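Ferritin like protein (Caulobacter vibrioides, PDB 3HL1) is of unknown function but, as a ferritin-like protein, probably binds metal within a helical bundle. Local coordinates at residues 9-14 and 153-158; 45-50 and 238-243; 263-268 and 304-309; 281-284 and 289-292. All coordinates share one frame; numbering follows the deposited sequence.

Contact 1 of 4, residues 9-14 and 153-158; sequences PRLYQH and VGMEQL
Leu11 drives its two methyls against the end of helix 144-157 and the residue that follows it, one onto backbone and the other onto a side chain. Leu11 CD1 rests 4.0 Å from both Gly154 C and Met155 N, while CD2 meets CD1 of Leu158 at 3.7 Å, the two leucines reaching toward each other tip to tip. With CG trans to the backbone N, chi1 of 176° turns the Leu11 fork toward Gly154, which has no side chain to stand in the way of CD1, and the CA atoms of Leu11 and Gly154 come within 5.9 Å. Leu158, already past helical backbone angles, supplies the second wall.

A turn on in the same helix as Leu11, a side chain bonds back onto the backbone: His14 ND1 gives a nearly straight bond to Arg10 O at 2.7 Å (166°), in the plane of the imidazole; the backbone N of His14 takes the opposite face of that carbonyl. The far nitrogen, NE2, bonds Val138 O, which holds the ring at both ends.

Around this apolar joint, Leu151 of helix 144-157 touches both Leu11 and His14, Tyr68 lies beside Leu11, and helix 188-207 packs over Met155 through Phe192, Ala195 and Val199.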
loop_
_atom_site.group_PDB
_atom_site.type_symbol
_atom_site.label_atom_id
_atom_site.label_comp_id
_atom_site.label_asym_id
_atom_site.label_seq_id
_atom_site.Cartn_x
_atom_site.Cartn_y
_atom_site.Cartn_z
ATOM N N PRO A 9 14.265 -5.098 17.451
ATOM C CA PRO A 9 13.856 -6.058 16.415
ATOM C C PRO A 9 12.357 -6.056 16.074
ATOM O O PRO A 9 11.974 -6.190 14.890
ATOM C CB PRO A 9 14.360 -7.408 16.949
ATOM C CG PRO A 9 15.440 -7.069 17.948
ATOM C CD PRO A 9 15.035 -5.737 18.548
ATOM N N ARG A 10 11.514 -5.901 17.067
ATOM C CA ARG A 10 10.086 -5.863 16.853
ATOM C C ARG A 10 9.651 -4.596 16.153
ATOM O O ARG A 10 8.723 -4.624 15.355
ATOM C CB ARG A 10 9.350 -6.064 18.189
ATOM C CG ARG A 10 9.552 -7.465 18.799
ATOM C CD ARG A 10 8.468 -8.462 18.438
ATOM N NE ARG A 10 8.686 -9.830 18.953
ATOM C CZ ARG A 10 8.615 -10.227 20.242
ATOM N NH1 ARG A 10 8.338 -9.378 21.229
ATOM N NH2 ARG A 10 8.833 -11.509 20.562
ATOM N N LEU A 11 10.318 -3.488 16.446
ATOM C CA LEU A 11 10.036 -2.215 15.740
ATOM C C LEU A 11 10.379 -2.433 14.289
ATOM O O LEU A 11 9.544 -2.167 13.404
ATOM C CB LEU A 11 10.823 -1.043 16.348
ATOM C CG LEU A 11 10.618 0.276 15.574
ATOM C CD1 LEU A 11 9.142 0.638 15.638
ATOM C CD2 LEU A 11 11.484 1.365 16.140
ATOM N N TYR A 12 11.543 -3.018 14.021
ATOM C CA TYR A 12 11.961 -3.340 12.639
ATOM C C TYR A 12 10.963 -4.259 11.900
ATOM O O TYR A 12 10.603 -4.029 10.716
ATOM C CB TYR A 12 13.382 -3.947 12.665
ATOM C CG TYR A 12 14.524 -2.965 12.944
ATOM C CD1 TYR A 12 14.308 -1.600 13.225
ATOM C CD2 TYR A 12 15.823 -3.415 12.946
ATOM C CE1 TYR A 12 15.383 -0.720 13.460
ATOM C CE2 TYR A 12 16.855 -2.581 13.150
ATOM C CZ TYR A 12 16.668 -1.244 13.407
ATOM O OH TYR A 12 17.797 -0.484 13.618
ATOM N N GLN A 13 10.493 -5.294 12.608
ATOM C CA GLN A 13 9.475 -6.171 12.059
ATOM C C GLN A 13 8.196 -5.410 11.704
ATOM O O GLN A 13 7.588 -5.651 10.667
ATOM C CB GLN A 13 9.146 -7.265 13.059
ATOM C CG GLN A 13 10.135 -8.351 13.053
ATOM C CD GLN A 13 9.709 -9.549 13.908
ATOM O OE1 GLN A 13 9.915 -9.585 15.108
ATOM N NE2 GLN A 13 9.157 -10.525 13.264
ATOM N N HIS A 14 7.828 -4.440 12.540
ATOM C CA HIS A 14 6.646 -3.619 12.249
ATOM C C HIS A 14 6.860 -2.648 11.075
ATOM O O HIS A 14 5.926 -2.370 10.348
ATOM C CB HIS A 14 6.137 -2.901 13.471
ATOM C CG HIS A 14 5.368 -3.779 14.421
ATOM N ND1 HIS A 14 5.984 -4.670 15.269
ATOM C CD2 HIS A 14 4.037 -3.944 14.617
ATOM C CE1 HIS A 14 5.068 -5.326 15.973
ATOM N NE2 HIS A 14 3.875 -4.922 15.578
ATOM N N VAL A 153 4.172 4.243 19.049
ATOM C CA VAL A 153 4.626 3.879 20.396
ATOM C C VAL A 153 6.033 3.309 20.383
ATOM O O VAL A 153 6.898 3.766 21.157
ATOM C CB VAL A 153 3.612 2.924 21.121
ATOM C CG1 VAL A 153 4.155 2.407 22.479
ATOM C CG2 VAL A 153 2.300 3.656 21.326
ATOM N N GLY A 154 6.294 2.337 19.502
ATOM C CA GLY A 154 7.653 1.817 19.362
ATOM C C GLY A 154 8.646 2.888 18.967
ATOM O O GLY A 154 9.748 2.944 19.511
HETATM N N MSE A 155 8.252 3.711 17.998
HETATM C CA MSE A 155 9.064 4.799 17.480
HETATM C C MSE A 155 9.460 5.790 18.587
HETATM O O MSE A 155 10.599 6.253 18.656
HETATM C CB MSE A 155 8.290 5.539 16.381
HETATM C CG MSE A 155 8.292 4.822 15.060
HETATM SE SE MSE A 155 7.011 5.649 13.810
HETATM C CE MSE A 155 7.797 7.412 13.621
ATOM N N GLU A 156 8.520 6.107 19.450
ATOM C CA GLU A 156 8.812 6.999 20.550
ATOM C C GLU A 156 9.778 6.406 21.544
ATOM O O GLU A 156 10.721 7.055 21.979
ATOM C CB GLU A 156 7.535 7.360 21.286
ATOM C CG GLU A 156 7.674 8.642 22.072
ATOM C CD GLU A 156 7.394 8.470 23.492
ATOM O OE1 GLU A 156 8.154 7.705 24.127
ATOM O OE2 GLU A 156 6.431 9.115 23.979
ATOM N N GLN A 157 9.534 5.169 21.944
ATOM C CA GLN A 157 10.372 4.513 22.923
ATOM C C GLN A 157 11.771 4.330 22.435
ATOM O O GLN A 157 12.718 4.409 23.235
ATOM C CB GLN A 157 9.824 3.136 23.281
ATOM C CG GLN A 157 8.477 3.187 24.025
ATOM C CD GLN A 157 7.940 1.818 24.392
ATOM O OE1 GLN A 157 8.659 0.827 24.349
ATOM N NE2 GLN A 157 6.680 1.761 24.781
ATOM N N LEU A 158 11.914 4.076 21.126
ATOM C CA LEU A 158 13.208 3.806 20.535
ATOM C C LEU A 158 13.815 4.977 19.735
ATOM O O LEU A 158 14.717 4.777 18.926
ATOM C CB LEU A 158 13.086 2.537 19.663
ATOM C CG LEU A 158 12.776 1.248 20.451
ATOM C CD1 LEU A 158 12.173 0.173 19.602
ATOM C CD2 LEU A 158 13.974 0.688 21.223
#

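Contact 2 of 4, residues 45-50 and 238-243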
loop_
_atom_site.group_PDB
_atom_site.type_symbol
_atom_site.label_atom_id
_atom_site.label_comp_id
_atom_site.label_asym_id
_atom_site.label_seq_id
_atom_site.Cartn_x
_atom_site.Cartn_y
_atom_site.Cartn_z
ATOM N N ARG A 45 -9.910 8.376 -12.133
ATOM C CA ARG A 45 -9.082 9.457 -11.594
ATOM C C ARG A 45 -8.991 9.409 -10.050
ATOM O O ARG A 45 -7.962 9.757 -9.475
ATOM C CB ARG A 45 -9.568 10.806 -12.132
ATOM C CG ARG A 45 -9.138 11.043 -13.629
ATOM C CD ARG A 45 -10.300 11.364 -14.582
ATOM N NE ARG A 45 -10.400 12.767 -15.015
ATOM C CZ ARG A 45 -9.847 13.299 -16.116
ATOM N NH1 ARG A 45 -9.074 12.589 -16.944
ATOM N NH2 ARG A 45 -10.049 14.587 -16.386
ATOM N N LEU A 46 -10.042 8.959 -9.381
ATOM C CA LEU A 46 -9.979 8.779 -7.928
ATOM C C LEU A 46 -8.971 7.716 -7.536
ATOM O O LEU A 46 -8.191 7.916 -6.620
ATOM C CB LEU A 46 -11.338 8.423 -7.323
ATOM C CG LEU A 46 -12.441 9.510 -7.334
ATOM C CD1 LEU A 46 -13.737 8.934 -6.669
ATOM C CD2 LEU A 46 -11.937 10.799 -6.631
ATOM N N ILE A 47 -9.009 6.586 -8.228
ATOM C CA ILE A 47 -8.104 5.467 -7.935
ATOM C C ILE A 47 -6.630 5.747 -8.270
ATOM O O ILE A 47 -5.712 5.381 -7.516
ATOM C CB ILE A 47 -8.595 4.162 -8.603
ATOM C CG1 ILE A 47 -9.913 3.746 -7.960
ATOM C CG2 ILE A 47 -7.553 3.005 -8.426
ATOM C CD1 ILE A 47 -10.664 2.566 -8.695
ATOM N N GLN A 48 -6.409 6.368 -9.417
ATOM C CA GLN A 48 -5.091 6.760 -9.835
ATOM C C GLN A 48 -4.399 7.629 -8.794
ATOM O O GLN A 48 -3.263 7.357 -8.415
ATOM C CB GLN A 48 -5.196 7.476 -11.166
ATOM C CG GLN A 48 -3.890 7.844 -11.765
ATOM C CD GLN A 48 -4.102 8.587 -13.062
ATOM O OE1 GLN A 48 -3.618 8.168 -14.091
ATOM N NE2 GLN A 48 -4.904 9.635 -13.024
ATOM N N ALA A 49 -5.078 8.643 -8.283
ATOM C CA ALA A 49 -4.482 9.527 -7.301
ATOM C C ALA A 49 -4.154 8.721 -6.033
ATOM O O ALA A 49 -3.072 8.882 -5.444
ATOM C CB ALA A 49 -5.408 10.740 -6.999
ATOM N N ALA A 50 -5.051 7.801 -5.659
ATOM C CA ALA A 50 -4.847 6.948 -4.483
ATOM C C ALA A 50 -3.634 6.043 -4.601
ATOM O O ALA A 50 -2.875 5.869 -3.643
ATOM C CB ALA A 50 -6.116 6.061 -4.181
ATOM N N ASP A 238 -15.603 4.689 -0.792
ATOM C CA ASP A 238 -17.010 4.591 -0.405
ATOM C C ASP A 238 -17.889 5.354 -1.410
ATOM O O ASP A 238 -18.977 4.928 -1.748
ATOM C CB ASP A 238 -17.182 5.095 1.020
ATOM C CG ASP A 238 -18.575 4.827 1.576
ATOM O OD1 ASP A 238 -19.045 3.665 1.526
ATOM O OD2 ASP A 238 -19.186 5.804 2.050
ATOM N N PHE A 239 -17.387 6.471 -1.917
ATOM C CA PHE A 239 -18.068 7.211 -2.971
ATOM C C PHE A 239 -18.297 6.345 -4.205
ATOM O O PHE A 239 -19.410 6.264 -4.720
ATOM C CB PHE A 239 -17.266 8.454 -3.335
ATOM C CG PHE A 239 -17.834 9.219 -4.491
ATOM C CD1 PHE A 239 -18.835 10.184 -4.282
ATOM C CD2 PHE A 239 -17.359 9.011 -5.777
ATOM C CE1 PHE A 239 -19.375 10.916 -5.361
ATOM C CE2 PHE A 239 -17.893 9.729 -6.858
ATOM C CZ PHE A 239 -18.899 10.697 -6.637
ATOM N N ILE A 240 -17.244 5.663 -4.651
ATOM C CA ILE A 240 -17.330 4.804 -5.823
ATOM C C ILE A 240 -18.305 3.678 -5.543
ATOM O O ILE A 240 -19.131 3.355 -6.394
ATOM C CB ILE A 240 -15.938 4.230 -6.247
ATOM C CG1 ILE A 240 -15.014 5.358 -6.730
ATOM C CG2 ILE A 240 -16.088 3.174 -7.336
ATOM C CD1 ILE A 240 -13.517 4.985 -6.781
ATOM N N ARG A 241 -18.219 3.097 -4.346
ATOM C CA ARG A 241 -19.095 1.978 -3.963
ATOM C C ARG A 241 -20.580 2.326 -4.103
ATOM O O ARG A 241 -21.390 1.464 -4.461
ATOM C CB ARG A 241 -18.816 1.538 -2.526
ATOM C CG ARG A 241 -19.495 0.240 -2.099
ATOM C CD ARG A 241 -19.151 -0.030 -0.628
ATOM N NE ARG A 241 -19.676 1.028 0.262
ATOM C CZ ARG A 241 -20.852 0.997 0.920
ATOM N NH1 ARG A 241 -21.669 -0.055 0.839
ATOM N NH2 ARG A 241 -21.222 2.019 1.695
ATOM N N ARG A 242 -20.897 3.594 -3.828
ATOM C CA ARG A 242 -22.266 4.130 -3.844
ATOM C C ARG A 242 -22.777 4.653 -5.180
ATOM O O ARG A 242 -23.954 4.933 -5.281
ATOM C CB ARG A 242 -22.392 5.258 -2.826
ATOM C CG ARG A 242 -22.178 4.830 -1.394
ATOM C CD ARG A 242 -22.063 6.061 -0.492
ATOM N NE ARG A 242 -21.796 5.706 0.900
ATOM C CZ ARG A 242 -22.706 5.232 1.754
ATOM N NH1 ARG A 242 -23.978 5.068 1.395
ATOM N NH2 ARG A 242 -22.340 4.935 3.000
HETATM N N MSE A 243 -21.934 4.765 -6.199
HETATM C CA MSE A 243 -22.374 5.305 -7.488
HETATM C C MSE A 243 -23.428 4.462 -8.180
HETATM O O MSE A 243 -23.360 3.232 -8.135
HETATM C CB MSE A 243 -21.218 5.403 -8.458
HETATM C CG MSE A 243 -20.182 6.401 -8.065
HETATM SE SE MSE A 243 -18.669 6.332 -9.331
HETATM C CE MSE A 243 -18.796 4.536 -9.965
#
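Leu46 CD1 is the bump that meets helix 233-242, lodging where two side chains of that helix diverge. It stands 3.7 Å from Phe239 CD2 and 3.8 Å from Ile240 CG1, approaching the phenyl obliquely with the two side chains nearly perpendicular. The hollow on the other side is filled in return: CD1 of Ile240 enters between the neighbours Leu46 and Ile47, 4.1 Å from Leu46 CB and 4.0 Å from Ile47 CG1. Leu46 and Ile240 thus slide past one another in opposite directions, whereas Ile47 and Ile240 cross at about a right angle.

The short segment axes stay 11.5 Å apart at an angle of 157°, so side chains rather than backbones bridge the gap. Helices 8-35 and 42-67 are consistent with a neighbouring pair in a ferritin-like helical bundle, Val32 and Leu33 of the first touching Ile47; the segment of helix 233-242 runs roughly antiparallel to that of the second. Phe239 has Trp231 edge-to-face, and Ile240 is backed by Val115 of helix 112-121.

Away from the interface, Asp238 gathers two arginines. Arg241 grips Asp238 OD1 side-on with NE and NH2; the NH2 bond, 2.7 Å to Asp238 OD1, uses the syn lone pair of that oxygen. Arg242 NE reaches Asp238 OD2 at 2.9 Å from above the carboxylate plane, and NH2 of Arg241 lies over a face of the Arg242 guanidinium, offset toward its rim.

Contact 3 of 4, residues 263-268 and 304-309; sequences AEAQAR and ILSCWK
Ala265 and Cys307 mark the close approach of two antiparallel helices, their CA atoms 5.3 Å apart while the axes of the two short segments pass at 8.7 Å and 166°. Small side chains, Ala265, Ser306 and Cys307, make most of the contact. Cys307 places SG beside its own backbone N and trans to its carbonyl carbon (chi1 -70°), which lays the sulfur over the face of the peptide joining Ala265 to Gln266. It is 3.6 Å from Ala265 O and equally 3.6 Å from Gln266 N, so it covers the peptide broadly instead of singling out one atom.

The methyl of Ala265 points at the other helix and fits beside this cysteine, with CB 3.9 Å from Cys307 SG and 4.0 Å from Cys307 CA. On its other flank, Ser306 OG passes the same CB at 4.1 Å. Gln266 brings its aliphatic part, CG lying 4.2 Å from Cys307 SG, and then runs on extended; its amide NE2 is engaged by Val313 O and Thr254 O.

Leu269, a turn on in helix 261-283, touches Cys307, and Trp308 turns to helix 8-35, where NE1 bonds Thr31 O. The two helices form a C-terminal hairpin, whose second helix packs on helix 8-35.

Between the two segments the contact is van der Waals in kind, sulfur on a peptide face and on a methyl, and small residue size probably accounts for its closeness, while the Arg268-Asp303 salt bridge adds a polar tie between the same helices just beyond it.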
loop_
_atom_site.group_PDB
_atom_site.type_symbol
_atom_site.label_atom_id
_atom_site.label_comp_id
_atom_site.label_asym_id
_atom_site.label_seq_id
_atom_site.Cartn_x
_atom_site.Cartn_y
_atom_site.Cartn_z
ATOM N N ALA A 263 -1.245 -14.880 -21.593
ATOM C CA ALA A 263 -0.286 -15.484 -20.668
ATOM C C ALA A 263 1.064 -14.782 -20.775
ATOM O O ALA A 263 1.712 -14.548 -19.796
ATOM C CB ALA A 263 -0.122 -16.969 -20.957
ATOM N N GLU A 264 1.496 -14.517 -22.004
ATOM C CA GLU A 264 2.742 -13.825 -22.250
ATOM C C GLU A 264 2.717 -12.402 -21.763
ATOM O O GLU A 264 3.734 -11.915 -21.276
ATOM C CB GLU A 264 3.106 -13.881 -23.730
ATOM C CG GLU A 264 3.396 -15.305 -24.195
ATOM C CD GLU A 264 3.785 -15.420 -25.625
ATOM O OE1 GLU A 264 3.892 -14.387 -26.295
ATOM O OE2 GLU A 264 3.931 -16.572 -26.109
ATOM N N ALA A 265 1.552 -11.757 -21.794
ATOM C CA ALA A 265 1.359 -10.438 -21.180
ATOM C C ALA A 265 1.547 -10.512 -19.660
ATOM O O ALA A 265 2.237 -9.661 -19.055
ATOM C CB ALA A 265 -0.050 -9.841 -21.572
ATOM N N GLN A 266 0.942 -11.512 -19.028
ATOM C CA GLN A 266 1.200 -11.771 -17.634
ATOM C C GLN A 266 2.670 -11.987 -17.356
ATOM O O GLN A 266 3.182 -11.501 -16.364
ATOM C CB GLN A 266 0.375 -12.965 -17.131
ATOM C CG GLN A 266 -1.094 -12.700 -17.053
ATOM C CD GLN A 266 -1.912 -13.928 -16.644
ATOM O OE1 GLN A 266 -1.512 -15.078 -16.870
ATOM N NE2 GLN A 266 -3.032 -13.685 -15.979
ATOM N N ALA A 267 3.339 -12.797 -18.177
ATOM C CA ALA A 267 4.727 -13.108 -17.913
ATOM C C ALA A 267 5.568 -11.848 -17.960
ATOM O O ALA A 267 6.484 -11.693 -17.163
ATOM C CB ALA A 267 5.267 -14.120 -18.866
ATOM N N ARG A 268 5.272 -10.972 -18.923
ATOM C CA ARG A 268 5.995 -9.705 -19.024
ATOM C C ARG A 268 5.794 -8.825 -17.774
ATOM O O ARG A 268 6.745 -8.225 -17.250
ATOM C CB ARG A 268 5.616 -9.007 -20.301
ATOM C CG ARG A 268 5.966 -7.592 -20.299
ATOM C CD ARG A 268 5.610 -6.921 -21.568
ATOM N NE ARG A 268 6.298 -5.650 -21.492
ATOM C CZ ARG A 268 7.419 -5.333 -22.123
ATOM N NH1 ARG A 268 7.992 -6.168 -23.006
ATOM N NH2 ARG A 268 7.942 -4.124 -21.892
ATOM N N ILE A 304 0.238 -3.703 -17.292
ATOM C CA ILE A 304 -1.027 -4.043 -16.622
ATOM C C ILE A 304 -2.198 -3.834 -17.578
ATOM O O ILE A 304 -3.109 -4.666 -17.710
ATOM C CB ILE A 304 -1.207 -3.198 -15.320
ATOM C CG1 ILE A 304 -0.050 -3.469 -14.384
ATOM C CG2 ILE A 304 -2.538 -3.514 -14.653
ATOM C CD1 ILE A 304 0.109 -2.436 -13.208
ATOM N N LEU A 305 -2.204 -2.703 -18.255
ATOM C CA LEU A 305 -3.265 -2.437 -19.245
ATOM C C LEU A 305 -3.258 -3.477 -20.356
ATOM O O LEU A 305 -4.296 -3.929 -20.835
ATOM C CB LEU A 305 -3.098 -1.062 -19.860
ATOM C CG LEU A 305 -4.088 -0.629 -20.933
ATOM C CD1 LEU A 305 -5.512 -0.715 -20.432
ATOM C CD2 LEU A 305 -3.755 0.786 -21.349
ATOM N N SER A 306 -2.073 -3.876 -20.758
ATOM C CA SER A 306 -1.968 -4.802 -21.866
ATOM C C SER A 306 -2.551 -6.176 -21.494
ATOM O O SER A 306 -3.256 -6.783 -22.306
ATOM C CB SER A 306 -0.531 -4.875 -22.376
ATOM O OG SER A 306 -0.401 -6.049 -23.133
ATOM N N CYS A 307 -2.377 -6.625 -20.253
ATOM C CA CYS A 307 -3.052 -7.832 -19.764
ATOM C C CYS A 307 -4.549 -7.753 -19.929
ATOM O O CYS A 307 -5.165 -8.622 -20.542
ATOM C CB CYS A 307 -2.726 -8.111 -18.296
ATOM S SG CYS A 307 -1.026 -8.637 -17.976
ATOM N N TRP A 308 -5.157 -6.688 -19.403
ATOM C CA TRP A 308 -6.585 -6.501 -19.518
ATOM C C TRP A 308 -7.096 -6.456 -20.952
ATOM O O TRP A 308 -8.114 -7.099 -21.284
ATOM C CB TRP A 308 -7.005 -5.212 -18.804
ATOM C CG TRP A 308 -7.148 -5.346 -17.335
ATOM C CD1 TRP A 308 -6.534 -4.584 -16.411
ATOM C CD2 TRP A 308 -8.016 -6.222 -16.636
ATOM N NE1 TRP A 308 -6.978 -4.915 -15.146
ATOM C CE2 TRP A 308 -7.869 -5.942 -15.258
ATOM C CE3 TRP A 308 -8.894 -7.237 -17.021
ATOM C CZ2 TRP A 308 -8.563 -6.629 -14.284
ATOM C CZ3 TRP A 308 -9.611 -7.918 -16.038
ATOM C CH2 TRP A 308 -9.441 -7.620 -14.693
ATOM N N LYS A 309 -6.422 -5.680 -21.792
ATOM C CA LYS A 309 -6.780 -5.633 -23.187
ATOM C C LYS A 309 -6.741 -7.007 -23.872
ATOM O O LYS A 309 -7.519 -7.237 -24.794
ATOM C CB LYS A 309 -5.872 -4.685 -23.927
ATOM C CG LYS A 309 -6.223 -3.214 -23.726
ATOM C CD LYS A 309 -5.148 -2.362 -24.393
ATOM C CE LYS A 309 -5.625 -1.142 -25.083
ATOM N NZ LYS A 309 -6.916 -0.594 -24.614
#

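Contact 4 of 4, residues 281-284 and 289-292; sequences NGMF and APPA
Met283, a selenomethionine here, starts with CG beside its backbone N and trans to its carbonyl carbon (chi1 -73°), runs on extended at chi2 (164°), and bends at chi3 (76°). The first two torsions carry the chain out from helix 261-283 toward Ala289; the bend then turns the terminal methyl along that residue. Met283 CE thereby meets Ala289 CB at 3.7 Å, the tightest touch between the segments.

Nearer the root of the side chain, Met283 CG lies 4.0 Å from Ala289 CA, and the selenium is likewise 4.0 Å from that CA. Selenium also reaches the CD of the following Pro290, at 4.1 Å, where the two side chains cross obliquely. Three successive atoms of one flexible chain therefore line up along the start of segment 289-292, although the CA atoms of Met283 and Ala289 remain 6.1 Å apart.

This is the turn of a helical hairpin: helix 261-283 runs out, a short loop reverses the chain, and helix 292-309 sets off back. Pro290 and Ala292 also lean on Ile279, one turn earlier, while Met169 and Glu171 of another loop touch Met283. Ser285 OG bonds the carbonyls of Asn281 and Gly282 at the end of the first helix, and Asn66 ND2 holds Phe284 O.

The side-chain contacts are apolar, and the rest of the selenomethionine lies along the Ala289 backbone. Such packing fixes no single direction as a hydrogen bond would, and the flexible chain of the buried selenomethionine can probably follow the outline of Ala289 and Pro290.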
loop_
_atom_site.group_PDB
_atom_site.type_symbol
_atom_site.label_atom_id
_atom_site.label_comp_id
_atom_site.label_asym_id
_atom_site.label_seq_id
_atom_site.Cartn_x
_atom_site.Cartn_y
_atom_site.Cartn_z
ATOM N N ASN A 281 14.433 -1.990 -3.987
ATOM C CA ASN A 281 15.257 -2.526 -2.920
ATOM C C ASN A 281 16.580 -1.797 -2.803
ATOM O O ASN A 281 17.034 -1.530 -1.710
ATOM C CB ASN A 281 15.418 -4.032 -3.047
ATOM C CG ASN A 281 14.174 -4.757 -2.605
ATOM O OD1 ASN A 281 13.418 -4.214 -1.804
ATOM N ND2 ASN A 281 13.896 -5.936 -3.176
ATOM N N GLY A 282 17.182 -1.467 -3.939
ATOM C CA GLY A 282 18.445 -0.751 -3.952
ATOM C C GLY A 282 18.258 0.629 -3.357
ATOM O O GLY A 282 19.047 1.065 -2.478
HETATM N N MSE A 283 17.196 1.295 -3.787
HETATM C CA MSE A 283 16.842 2.619 -3.293
HETATM C C MSE A 283 16.504 2.656 -1.804
HETATM O O MSE A 283 16.874 3.596 -1.086
HETATM C CB MSE A 283 15.684 3.198 -4.101
HETATM C CG MSE A 283 16.222 3.607 -5.522
HETATM SE SE MSE A 283 14.782 3.894 -6.771
HETATM C CE MSE A 283 14.269 5.548 -6.118
ATOM N N PHE A 284 15.770 1.669 -1.337
ATOM C CA PHE A 284 15.421 1.601 0.077
ATOM C C PHE A 284 16.620 1.247 0.958
ATOM O O PHE A 284 16.492 1.254 2.155
ATOM C CB PHE A 284 14.351 0.525 0.282
ATOM C CG PHE A 284 12.992 0.896 -0.191
ATOM C CD1 PHE A 284 12.725 2.063 -0.857
ATOM C CD2 PHE A 284 11.964 -0.001 -0.017
ATOM C CE1 PHE A 284 11.467 2.350 -1.306
ATOM C CE2 PHE A 284 10.701 0.306 -0.449
ATOM C CZ PHE A 284 10.467 1.474 -1.112
ATOM N N ALA A 289 18.736 6.436 -7.201
ATOM C CA ALA A 289 17.732 6.140 -8.173
ATOM C C ALA A 289 18.428 5.934 -9.553
ATOM O O ALA A 289 19.085 6.830 -10.053
ATOM C CB ALA A 289 16.768 7.287 -8.235
ATOM N N PRO A 290 18.288 4.764 -10.171
ATOM C CA PRO A 290 18.940 4.630 -11.496
ATOM C C PRO A 290 18.146 5.370 -12.559
ATOM O O PRO A 290 17.002 5.674 -12.325
ATOM C CB PRO A 290 18.880 3.129 -11.770
ATOM C CG PRO A 290 17.583 2.707 -11.041
ATOM C CD PRO A 290 17.571 3.540 -9.768
ATOM N N PRO A 291 18.738 5.619 -13.740
ATOM C CA PRO A 291 17.928 6.115 -14.861
ATOM C C PRO A 291 16.742 5.151 -15.196
ATOM O O PRO A 291 15.687 5.615 -15.603
ATOM C CB PRO A 291 18.940 6.187 -16.011
ATOM C CG PRO A 291 20.297 6.204 -15.355
ATOM C CD PRO A 291 20.136 5.384 -14.112
ATOM N N ALA A 292 16.927 3.836 -14.962
ATOM C CA ALA A 292 15.870 2.793 -15.060
ATOM C C ALA A 292 14.596 3.004 -14.225
ATOM O O ALA A 292 13.640 2.248 -14.407
ATOM C CB ALA A 292 16.453 1.386 -14.725
#

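In the fold
From the N terminus, helix 8-35 carries the first half of contact 1 and helix 42-67 that of contact 2. Contact 1 closes at helix 144-157, contact 2 only at helix 233-242, so the two long loops cross. They lie on opposite sides of the chain's centre, about 33 Å apart between centres, and tie the paired long helices to different later ones. After both come contacts 3 and 4, one inside the other: residues 263-268 with 304-309 close a hairpin of helices 261-283 and 292-309, and contact 4, nested inside it, closes the short turn at the other end of the hairpin. Their centres lie about 24 Å apart, and both use helix 261-283.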